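Tryptophan--tRNA ligase (Aeropyrum pernix, PDB 3A04) charges tRNA(Trp) with L-tryptophan at the expense of ATP, releasing AMP and diphosphate, as a class I aminoacyl-tRNA synthetase. Local coordinates at residues Pro34-Lys38 / Ala39-Pro43; Tyr158-Leu161 / Ile162-Ser166; Asp230-Ala233 / Gly234-Glu237. All blocks are in the same frame, centred on the assembly; numbering follows the deposited sequence.

Interactions 1 and 3 both concern the way a chain leaves a helix, whereas interaction 2 stays within one helix. Interaction 1 closes helix 33-38 in a partly buried place and stands apart, its nearest atoms about 25 Å from interaction 2 and about 19 Å from interaction 3. The other two adjoin: Met232, Val235 and Val236 pack against Leu161, Leu164 and Phe165 of helix 156-165, and both contacts reach the second subunit. Interaction 2 is wholly buried and rich in aromatic and aliphatic groups. Interaction 3 lies at the surface, where a carboxylate and a shared carbonyl do much of the holding. Interaction 1 combines backbone bonds with an apolar clasp.

Interaction 1: residues Pro34-Lys38 / Ala39-Pro43; sequences PLLRK and AGMEP
Leu36 and Met41 clasp each other across the C-terminal end of helix 33-38, which finishes in a Schellman motif with Gly40 the first residue whose phi and psi leave the helical region. At such an end the last carbonyls lack a further helical turn to supply their N-H partners. For Leu36 O and Arg37 O the chain supplies donors by folding back. Met41 N-H reaches Leu36 O at 3.1 Å, the six-to-one bond of the motif, and the donor stands 35° from the carbonyl plane. Inside that loop Gly40 N binds Arg37 O at 2.7 Å, coming from above the carbonyl plane and not along a lone pair. One step earlier, Ala39 N still makes an ordinary helical bond of 2.8 Å to Leu35 O. The positive phi of Gly40, 75°, is what turns the chain back over the helix end.

The apolar half of the motif follows from the same reversal. The chain of Met41 is extended as far as its sulfur and then bends at chi3 (58°), carrying the terminal methyl CE to 3.8 Å from Leu36 CD1, the two side chains crossing at about a right angle. Leu62 of helix 58-66 touches both of them, so the capped end packs against that neighbouring helix. Glu42 O is bonded to Tyr96 OH, which ties the departing loop to helix 85-99.

On the solvent side Arg37 and Glu42 run side by side. Their opposite charges probably attract, yet OE2 of Glu42 remains 4.0 Å from NH1 of Arg37 and well out of the guanidinium plane.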
ATOM      1  N   PRO A  34      -5.217  36.182  18.107  1.00 44.45           N
ATOM      2  CA  PRO A  34      -6.449  36.387  18.840  1.00 43.71           C
ATOM      3  C   PRO A  34      -7.155  35.028  19.015  1.00 44.56           C
ATOM      4  O   PRO A  34      -7.702  34.759  20.073  1.00 44.59           O
ATOM      5  CB  PRO A  34      -7.264  37.303  17.908  1.00 45.08           C
ATOM      6  CG  PRO A  34      -6.213  38.082  17.100  1.00 46.38           C
ATOM      7  CD  PRO A  34      -5.146  37.003  16.869  1.00 46.52           C
ATOM      8  N   LEU A  35      -7.096  34.145  18.018  1.00 43.45           N
ATOM      9  CA  LEU A  35      -7.698  32.814  18.222  1.00 45.58           C
ATOM     10  C   LEU A  35      -6.972  32.023  19.295  1.00 44.90           C
ATOM     11  O   LEU A  35      -7.572  31.299  20.120  1.00 44.72           O
ATOM     12  CB  LEU A  35      -7.795  32.027  16.880  1.00 45.16           C
ATOM     13  CG  LEU A  35      -9.083  32.404  16.134  1.00 48.48           C
ATOM     14  CD1 LEU A  35      -9.021  32.051  14.661  1.00 48.27           C
ATOM     15  CD2 LEU A  35     -10.393  31.879  16.840  1.00 50.57           C
ATOM     16  N   LEU A  36      -5.652  32.168  19.278  1.00 45.85           N
ATOM     17  CA  LEU A  36      -4.812  31.496  20.292  1.00 45.76           C
ATOM     18  C   LEU A  36      -5.254  31.899  21.707  1.00 45.20           C
ATOM     19  O   LEU A  36      -5.555  31.074  22.532  1.00 43.60           O
ATOM     20  CB  LEU A  36      -3.359  31.860  19.992  1.00 44.92           C
ATOM     21  CG  LEU A  36      -2.184  30.921  20.170  1.00 47.45           C
ATOM     22  CD1 LEU A  36      -2.389  29.511  19.695  1.00 41.16           C
ATOM     23  CD2 LEU A  36      -0.975  31.531  19.438  1.00 48.56           C
ATOM     24  N   ARG A  37      -5.347  33.192  21.967  1.00 47.73           N
ATOM     25  CA  ARG A  37      -6.047  33.682  23.206  1.00 50.44           C
ATOM     26  C   ARG A  37      -7.429  33.065  23.532  1.00 50.37           C
ATOM     27  O   ARG A  37      -7.667  32.570  24.637  1.00 49.41           O
ATOM     28  CB  ARG A  37      -6.247  35.172  23.109  1.00 51.04           C
ATOM     29  CG  ARG A  37      -4.961  36.024  23.108  1.00 57.69           C
ATOM     30  CD  ARG A  37      -5.286  37.528  23.379  1.00 67.27           C
ATOM     31  NE  ARG A  37      -6.252  37.710  24.476  1.00 70.57           N
ATOM     32  CZ  ARG A  37      -5.930  37.803  25.773  1.00 77.06           C
ATOM     33  NH1 ARG A  37      -4.651  37.722  26.167  1.00 77.81           N
ATOM     34  NH2 ARG A  37      -6.888  37.989  26.690  1.00 76.85           N
ATOM     35  N   LYS A  38      -8.346  33.106  22.567  1.00 51.01           N
ATOM     36  CA  LYS A  38      -9.693  32.631  22.830  1.00 51.62           C
ATOM     37  C   LYS A  38      -9.626  31.157  23.182  1.00 50.95           C
ATOM     38  O   LYS A  38     -10.383  30.692  24.040  1.00 49.72           O
ATOM     39  CB  LYS A  38     -10.643  32.900  21.644  1.00 52.73           C
ATOM     40  CG  LYS A  38     -10.845  34.433  21.325  1.00 58.23           C
ATOM     41  CD  LYS A  38     -11.460  34.647  19.920  1.00 63.43           C
ATOM     42  CE  LYS A  38     -11.204  36.040  19.328  1.00 65.76           C
ATOM     43  NZ  LYS A  38     -10.923  35.946  17.829  1.00 66.13           N
ATOM     44  N   ALA A  39      -8.670  30.425  22.565  1.00 49.96           N
ATOM     45  CA  ALA A  39      -8.467  29.016  22.966  1.00 49.44           C
ATOM     46  C   ALA A  39      -7.743  28.830  24.337  1.00 49.58           C
ATOM     47  O   ALA A  39      -7.510  27.686  24.781  1.00 49.25           O
ATOM     48  CB  ALA A  39      -7.811  28.177  21.815  1.00 48.49           C
ATOM     49  N   GLY A  40      -7.443  29.938  25.035  1.00 48.68           N
ATOM     50  CA  GLY A  40      -6.826  29.827  26.359  1.00 47.19           C
ATOM     51  C   GLY A  40      -5.337  29.441  26.302  1.00 45.58           C
ATOM     52  O   GLY A  40      -4.867  28.788  27.183  1.00 46.28           O
ATOM     53  N   MET A  41      -4.610  29.898  25.282  1.00 43.98           N
ATOM     54  CA  MET A  41      -3.253  29.450  24.999  1.00 43.88           C
ATOM     55  C   MET A  41      -2.413  30.708  24.892  1.00 43.06           C
ATOM     56  O   MET A  41      -2.860  31.666  24.293  1.00 43.46           O
ATOM     57  CB  MET A  41      -3.212  28.647  23.664  1.00 42.22           C
ATOM     58  CG  MET A  41      -3.920  27.277  23.744  1.00 41.45           C
ATOM     59  SD  MET A  41      -3.923  26.420  22.139  1.00 39.78           S
ATOM     60  CE  MET A  41      -2.129  26.285  21.751  1.00 40.82           C
ATOM     61  N   GLU A  42      -1.212  30.703  25.470  1.00 41.29           N
ATOM     62  CA  GLU A  42      -0.238  31.773  25.222  1.00 41.63           C
ATOM     63  C   GLU A  42       0.843  31.274  24.262  1.00 40.63           C
ATOM     64  O   GLU A  42       1.198  30.090  24.327  1.00 38.00           O
ATOM     65  CB  GLU A  42       0.421  32.212  26.539  1.00 43.00           C
ATOM     66  CG  GLU A  42      -0.519  32.972  27.470  1.00 49.82           C
ATOM     67  CD  GLU A  42      -0.890  34.394  26.967  1.00 60.29           C
ATOM     68  OE1 GLU A  42      -0.050  35.098  26.337  1.00 64.88           O
ATOM     69  OE2 GLU A  42      -2.051  34.812  27.198  1.00 64.92           O
ATOM     70  N   PRO A  43       1.340  32.160  23.374  1.00 40.11           N
ATOM     71  CA  PRO A  43       2.284  31.690  22.401  1.00 39.32           C
ATOM     72  C   PRO A  43       3.532  31.126  23.120  1.00 40.45           C
ATOM     73  O   PRO A  43       3.954  31.652  24.179  1.00 38.75           O
ATOM     74  CB  PRO A  43       2.660  32.941  21.604  1.00 39.22           C
ATOM     75  CG  PRO A  43       1.593  34.010  21.970  1.00 41.16           C
ATOM     76  CD  PRO A  43       1.052  33.616  23.275  1.00 40.75           C
TER

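Interaction 2: residues Tyr158-Leu161 / Ile162-Ser166; sequences YFRL and IQLFS
A chi1 of -67° sets the ring of Phe165 beside its own backbone N and back along the helix, and a chi2 of only -17° turns one face of it onto Leu161, one turn earlier. Leu161, whose CG also lies beside its backbone N, runs alongside in the same direction. Its CB sits over the ring face, a CH-pi contact with CB 4.0 Å from the Phe165 centroid and 24° off the ring normal, while CD2 meets the CE1 and CZ rim. The carbonyl oxygen of Leu161 is over the same ring near its base, at 2.9 Å from Phe165 CG, so the fit is tight there. That oxygen is nevertheless well used, since it accepts the N-H of Phe165 at 2.7 Å.

These are the i to i+4 neighbours of helix 156-165, at the subunit interface of this class I synthetase. Two further bonds of the helix, Gln163 N to Phe159 O (3.0 Å) and Leu164 N to Arg160 O (2.9 Å), continue the i to i+4 pattern. Tyr158 CE2 lies 4.0 Å from Ile162 CD1, and the phenol is anchored by a hydrogen bond from its OH to Asp195 and by an edge-to-face meeting with His198. Toward the second subunit, Arg160 NE is bonded to Thr152 O and Gln163 NE2 to Gln151 O of that other chain, and the Arg160 guanidinium makes a cation-pi contact with its Phe372. The aliphatic part of Arg160 lies side by side with Leu164, CG to CD1 4.1 Å. Ser166 OG donates to Gln163 O at 2.8 Å, three residues back along the chain.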
ATOM      1  N   TYR A 158      -6.165   2.312   8.270  1.00 25.76           N
ATOM      2  CA  TYR A 158      -5.060   3.219   7.863  1.00 24.24           C
ATOM      3  C   TYR A 158      -4.573   2.724   6.539  1.00 23.61           C
ATOM      4  O   TYR A 158      -4.352   3.435   5.624  1.00 23.37           O
ATOM      5  CB  TYR A 158      -3.904   3.017   8.874  1.00 23.61           C
ATOM      6  CG  TYR A 158      -2.537   3.514   8.494  1.00 27.69           C
ATOM      7  CD1 TYR A 158      -2.198   4.851   8.699  1.00 27.06           C
ATOM      8  CD2 TYR A 158      -1.543   2.642   8.119  1.00 26.94           C
ATOM      9  CE1 TYR A 158      -0.906   5.307   8.429  1.00 24.87           C
ATOM     10  CE2 TYR A 158      -0.276   3.070   7.855  1.00 27.23           C
ATOM     11  CZ  TYR A 158       0.062   4.366   8.071  1.00 27.31           C
ATOM     12  OH  TYR A 158       1.360   4.734   7.807  1.00 27.26           O
ATOM     13  N   PHE A 159      -4.386   1.441   6.409  1.00 23.14           N
ATOM     14  CA  PHE A 159      -3.871   0.964   5.155  1.00 22.88           C
ATOM     15  C   PHE A 159      -4.928   1.063   4.036  1.00 24.68           C
ATOM     16  O   PHE A 159      -4.591   1.274   2.917  1.00 26.33           O
ATOM     17  CB  PHE A 159      -3.234  -0.515   5.045  0.50  6.50           C
ATOM     18  CG  PHE A 159      -2.334  -0.685   3.820  0.50 19.89           C
ATOM     19  CD1 PHE A 159      -1.078  -0.130   3.760  0.50 28.61           C
ATOM     20  CD2 PHE A 159      -2.744  -1.415   2.718  0.50 27.48           C
ATOM     21  CE1 PHE A 159      -0.311  -0.285   2.647  0.50 24.13           C
ATOM     22  CE2 PHE A 159      -1.921  -1.553   1.624  0.50 37.04           C
ATOM     23  CZ  PHE A 159      -0.745  -0.977   1.613  0.50 16.46           C
ATOM     24  N   ARG A 160      -6.187   0.901   4.365  1.00 23.98           N
ATOM     25  CA  ARG A 160      -7.214   1.088   3.323  1.00 25.14           C
ATOM     26  C   ARG A 160      -7.145   2.499   2.725  1.00 26.72           C
ATOM     27  O   ARG A 160      -7.372   2.698   1.526  1.00 26.93           O
ATOM     28  CB  ARG A 160      -8.596   0.862   3.924  1.00 25.46           C
ATOM     29  CG  ARG A 160      -9.692   0.816   2.827  1.00 26.26           C
ATOM     30  CD  ARG A 160     -11.077   0.481   3.448  1.00 23.34           C
ATOM     31  NE  ARG A 160     -11.091  -0.706   4.258  1.00 23.33           N
ATOM     32  CZ  ARG A 160     -11.737  -0.819   5.413  1.00 27.88           C
ATOM     33  NH1 ARG A 160     -12.415   0.204   5.902  1.00 32.41           N
ATOM     34  NH2 ARG A 160     -11.713  -1.966   6.058  1.00 26.10           N
ATOM     35  N   LEU A 161      -6.791   3.524   3.523  1.00 24.56           N
ATOM     36  CA  LEU A 161      -6.703   4.808   2.883  1.00 26.11           C
ATOM     37  C   LEU A 161      -5.629   4.831   1.828  1.00 25.77           C
ATOM     38  O   LEU A 161      -5.767   5.549   0.836  1.00 24.52           O
ATOM     39  CB  LEU A 161      -6.348   5.948   3.941  1.00 25.41           C
ATOM     40  CG  LEU A 161      -7.462   6.258   4.971  1.00 27.09           C
ATOM     41  CD1 LEU A 161      -6.864   7.194   6.056  1.00 30.11           C
ATOM     42  CD2 LEU A 161      -8.614   6.942   4.204  1.00 26.39           C
ATOM     43  N   ILE A 162      -4.493   4.188   2.149  1.00 24.39           N
ATOM     44  CA  ILE A 162      -3.385   4.175   1.240  1.00 25.71           C
ATOM     45  C   ILE A 162      -3.842   3.502  -0.049  1.00 26.83           C
ATOM     46  O   ILE A 162      -3.550   4.004  -1.163  1.00 26.83           O
ATOM     47  CB  ILE A 162      -2.162   3.403   1.838  1.00 25.26           C
ATOM     48  CG1 ILE A 162      -1.642   4.122   3.131  1.00 26.07           C
ATOM     49  CG2 ILE A 162      -1.027   3.302   0.780  1.00 26.02           C
ATOM     50  CD1 ILE A 162      -0.602   3.245   3.921  1.00 25.67           C
ATOM     51  N   GLN A 163      -4.558   2.392   0.087  1.00 24.19           N
ATOM     52  CA  GLN A 163      -5.068   1.708  -1.129  1.00 26.00           C
ATOM     53  C   GLN A 163      -6.046   2.571  -1.961  1.00 27.66           C
ATOM     54  O   GLN A 163      -5.946   2.646  -3.183  1.00 28.49           O
ATOM     55  CB  GLN A 163      -5.782   0.445  -0.755  1.00 26.44           C
ATOM     56  CG  GLN A 163      -4.909  -0.618  -0.102  1.00 26.23           C
ATOM     57  CD  GLN A 163      -5.749  -1.797   0.434  1.00 27.59           C
ATOM     58  OE1 GLN A 163      -6.508  -1.657   1.420  1.00 30.39           O
ATOM     59  NE2 GLN A 163      -5.600  -2.970  -0.203  1.00 27.39           N
ATOM     60  N   LEU A 164      -6.910   3.292  -1.290  1.00 27.54           N
ATOM     61  CA  LEU A 164      -7.890   4.111  -1.996  1.00 28.61           C
ATOM     62  C   LEU A 164      -7.238   5.391  -2.502  1.00 29.26           C
ATOM     63  O   LEU A 164      -7.616   5.837  -3.569  1.00 30.49           O
ATOM     64  CB  LEU A 164      -9.072   4.436  -1.097  1.00 26.48           C
ATOM     65  CG  LEU A 164      -9.819   3.155  -0.605  1.00 31.40           C
ATOM     66  CD1 LEU A 164     -11.054   3.617   0.216  1.00 34.77           C
ATOM     67  CD2 LEU A 164     -10.274   2.227  -1.704  1.00 30.85           C
ATOM     68  N   PHE A 165      -6.235   5.951  -1.778  1.00 27.30           N
ATOM     69  CA  PHE A 165      -5.555   7.148  -2.264  1.00 28.05           C
ATOM     70  C   PHE A 165      -4.866   6.888  -3.582  1.00 28.12           C
ATOM     71  O   PHE A 165      -4.713   7.842  -4.380  1.00 30.38           O
ATOM     72  CB  PHE A 165      -4.457   7.679  -1.312  1.00 27.78           C
ATOM     73  CG  PHE A 165      -4.972   8.210   0.000  1.00 30.79           C
ATOM     74  CD1 PHE A 165      -6.312   8.546   0.184  1.00 26.88           C
ATOM     75  CD2 PHE A 165      -4.064   8.461   1.054  1.00 29.90           C
ATOM     76  CE1 PHE A 165      -6.788   9.064   1.416  1.00 31.46           C
ATOM     77  CE2 PHE A 165      -4.531   8.988   2.296  1.00 26.91           C
ATOM     78  CZ  PHE A 165      -5.895   9.293   2.473  1.00 29.74           C
ATOM     79  N   SER A 166      -4.375   5.661  -3.811  1.00 27.28           N
ATOM     80  CA  SER A 166      -3.623   5.387  -5.050  1.00 29.89           C
ATOM     81  C   SER A 166      -4.453   5.606  -6.309  1.00 31.39           C
ATOM     82  O   SER A 166      -3.867   5.852  -7.389  1.00 30.52           O
ATOM     83  CB  SER A 166      -3.052   3.969  -5.056  1.00 30.70           C
ATOM     84  OG  SER A 166      -4.088   3.019  -5.241  1.00 31.10           O
TER

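Interaction 3: residues Asp230-Ala233 / Gly234-Glu237; sequences DRMA and GVVE
A type II beta turn, with Ala233 and Gly234 at its two central positions, turns the chain after helix 219-231, and Met232 and Val235 close it. The closing bond runs from Val235 N to Met232 O, 2.9 Å long. Val236 N adds a second bond to the same oxygen at 3.1 Å, and the two donors come from opposite faces of the carbonyl plane. A single acceptor is thereby gripped by two consecutive amides, which probably helps to set the course of the chain beyond the turn. Gly234, with a phi of 97°, supplies the positive backbone angle that such a turn needs at its third position.

The apolar contacts centre on Met232. Its side chain bends at both chi2 and chi3, so that its terminal methyl CE reaches the two valines together: 3.9 Å from Val235 CG1 and 3.7 Å from Val236 CG1. CG1 of Val236 takes the crowded position between its backbone N and carbonyl carbon (chi1 68°), and that choice points it at the methionine. Helix 156-165 of the same subunit packs on this apolar side. From the second subunit Arg121 touches Val235 and Phe372 touches Val236, so the apolar side of the turn also meets the second subunit.

The other side of the turn is exposed, and there Glu237 folds back through a bend at chi2 (-39°). Its carboxylate settles beside Ala233, OE1 at 4.1 Å from Ala233 CB, while the syn lone pair of OE2 takes up the N-H of Gly234 at 2.7 Å.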
ATOM      1  N   ASP A 230      -9.855  16.143  -0.140  1.00 33.32           N
ATOM      2  CA  ASP A 230     -10.982  16.674  -0.969  1.00 34.60           C
ATOM      3  C   ASP A 230     -11.432  15.578  -1.983  1.00 35.99           C
ATOM      4  O   ASP A 230     -12.648  15.380  -2.233  1.00 36.40           O
ATOM      5  CB  ASP A 230     -10.454  17.835  -1.810  1.00 32.19           C
ATOM      6  CG  ASP A 230     -10.171  19.080  -1.018  1.00 33.05           C
ATOM      7  OD1 ASP A 230     -10.577  19.247   0.153  1.00 40.78           O
ATOM      8  OD2 ASP A 230      -9.568  19.978  -1.617  1.00 36.13           O
ATOM      9  N   ARG A 231     -10.449  14.899  -2.583  1.00 34.30           N
ATOM     10  CA  ARG A 231     -10.737  13.863  -3.618  1.00 34.20           C
ATOM     11  C   ARG A 231     -11.387  12.602  -3.039  1.00 34.22           C
ATOM     12  O   ARG A 231     -12.014  11.813  -3.782  1.00 35.17           O
ATOM     13  CB  ARG A 231      -9.496  13.524  -4.427  1.00 33.25           C
ATOM     14  CG  ARG A 231      -9.009  14.714  -5.309  1.00 32.68           C
ATOM     15  CD  ARG A 231      -7.613  14.406  -5.831  1.00 30.96           C
ATOM     16  NE  ARG A 231      -7.040  15.596  -6.423  1.00 35.03           N
ATOM     17  CZ  ARG A 231      -5.888  15.646  -7.068  1.00 37.83           C
ATOM     18  NH1 ARG A 231      -5.105  14.560  -7.213  1.00 36.19           N
ATOM     19  NH2 ARG A 231      -5.513  16.800  -7.596  1.00 41.04           N
ATOM     20  N   MET A 232     -11.302  12.408  -1.734  1.00 33.11           N
ATOM     21  CA  MET A 232     -11.999  11.292  -1.118  1.00 31.94           C
ATOM     22  C   MET A 232     -13.470  11.581  -0.813  1.00 32.58           C
ATOM     23  O   MET A 232     -14.152  10.727  -0.292  1.00 30.52           O
ATOM     24  CB  MET A 232     -11.278  10.797   0.165  1.00 33.48           C
ATOM     25  CG  MET A 232      -9.871  10.147  -0.169  1.00 31.71           C
ATOM     26  SD  MET A 232     -10.073   8.641  -1.189  1.00 38.14           S
ATOM     27  CE  MET A 232     -10.642   7.815   0.237  1.00 32.53           C
ATOM     28  N   ALA A 233     -13.957  12.809  -1.036  1.00 34.08           N
ATOM     29  CA  ALA A 233     -15.395  13.097  -0.712  1.00 35.10           C
ATOM     30  C   ALA A 233     -16.373  12.053  -1.317  1.00 35.29           C
ATOM     31  O   ALA A 233     -16.226  11.691  -2.440  1.00 36.44           O
ATOM     32  CB  ALA A 233     -15.787  14.561  -1.160  1.00 36.16           C
ATOM     33  N   GLY A 234     -17.314  11.522  -0.557  1.00 34.47           N
ATOM     34  CA  GLY A 234     -18.171  10.476  -1.089  1.00 36.66           C
ATOM     35  C   GLY A 234     -17.708   9.060  -0.724  1.00 37.85           C
ATOM     36  O   GLY A 234     -18.466   8.074  -0.832  1.00 38.70           O
ATOM     37  N   VAL A 235     -16.447   8.940  -0.325  1.00 35.35           N
ATOM     38  CA  VAL A 235     -15.876   7.669   0.043  1.00 35.33           C
ATOM     39  C   VAL A 235     -15.577   7.667   1.506  1.00 35.00           C
ATOM     40  O   VAL A 235     -16.046   6.802   2.227  1.00 34.60           O
ATOM     41  CB  VAL A 235     -14.582   7.474  -0.770  1.00 37.38           C
ATOM     42  CG1 VAL A 235     -14.029   6.132  -0.561  1.00 36.16           C
ATOM     43  CG2 VAL A 235     -14.897   7.702  -2.195  1.00 35.56           C
ATOM     44  N   VAL A 236     -14.853   8.689   1.963  1.00 35.03           N
ATOM     45  CA  VAL A 236     -14.736   8.855   3.377  1.00 35.97           C
ATOM     46  C   VAL A 236     -14.502  10.383   3.550  1.00 34.61           C
ATOM     47  O   VAL A 236     -13.759  11.044   2.791  1.00 33.94           O
ATOM     48  CB  VAL A 236     -13.553   7.955   3.979  1.00 38.64           C
ATOM     49  CG1 VAL A 236     -12.291   8.448   3.516  1.00 38.54           C
ATOM     50  CG2 VAL A 236     -13.508   8.067   5.510  1.00 39.89           C
ATOM     51  N   GLU A 237     -15.181  10.947   4.534  1.00 32.80           N
ATOM     52  CA  GLU A 237     -15.215  12.404   4.665  1.00 35.21           C
ATOM     53  C   GLU A 237     -13.985  12.845   5.530  1.00 35.12           C
ATOM     54  O   GLU A 237     -13.853  12.454   6.716  1.00 34.70           O
ATOM     55  CB  GLU A 237     -16.557  12.810   5.349  1.00 36.36           C
ATOM     56  CG  GLU A 237     -17.841  12.487   4.455  1.00 40.26           C
ATOM     57  CD  GLU A 237     -17.640  12.752   2.939  1.00 43.59           C
ATOM     58  OE1 GLU A 237     -17.494  13.921   2.538  1.00 46.44           O
ATOM     59  OE2 GLU A 237     -17.629  11.777   2.125  1.00 47.16           O
TER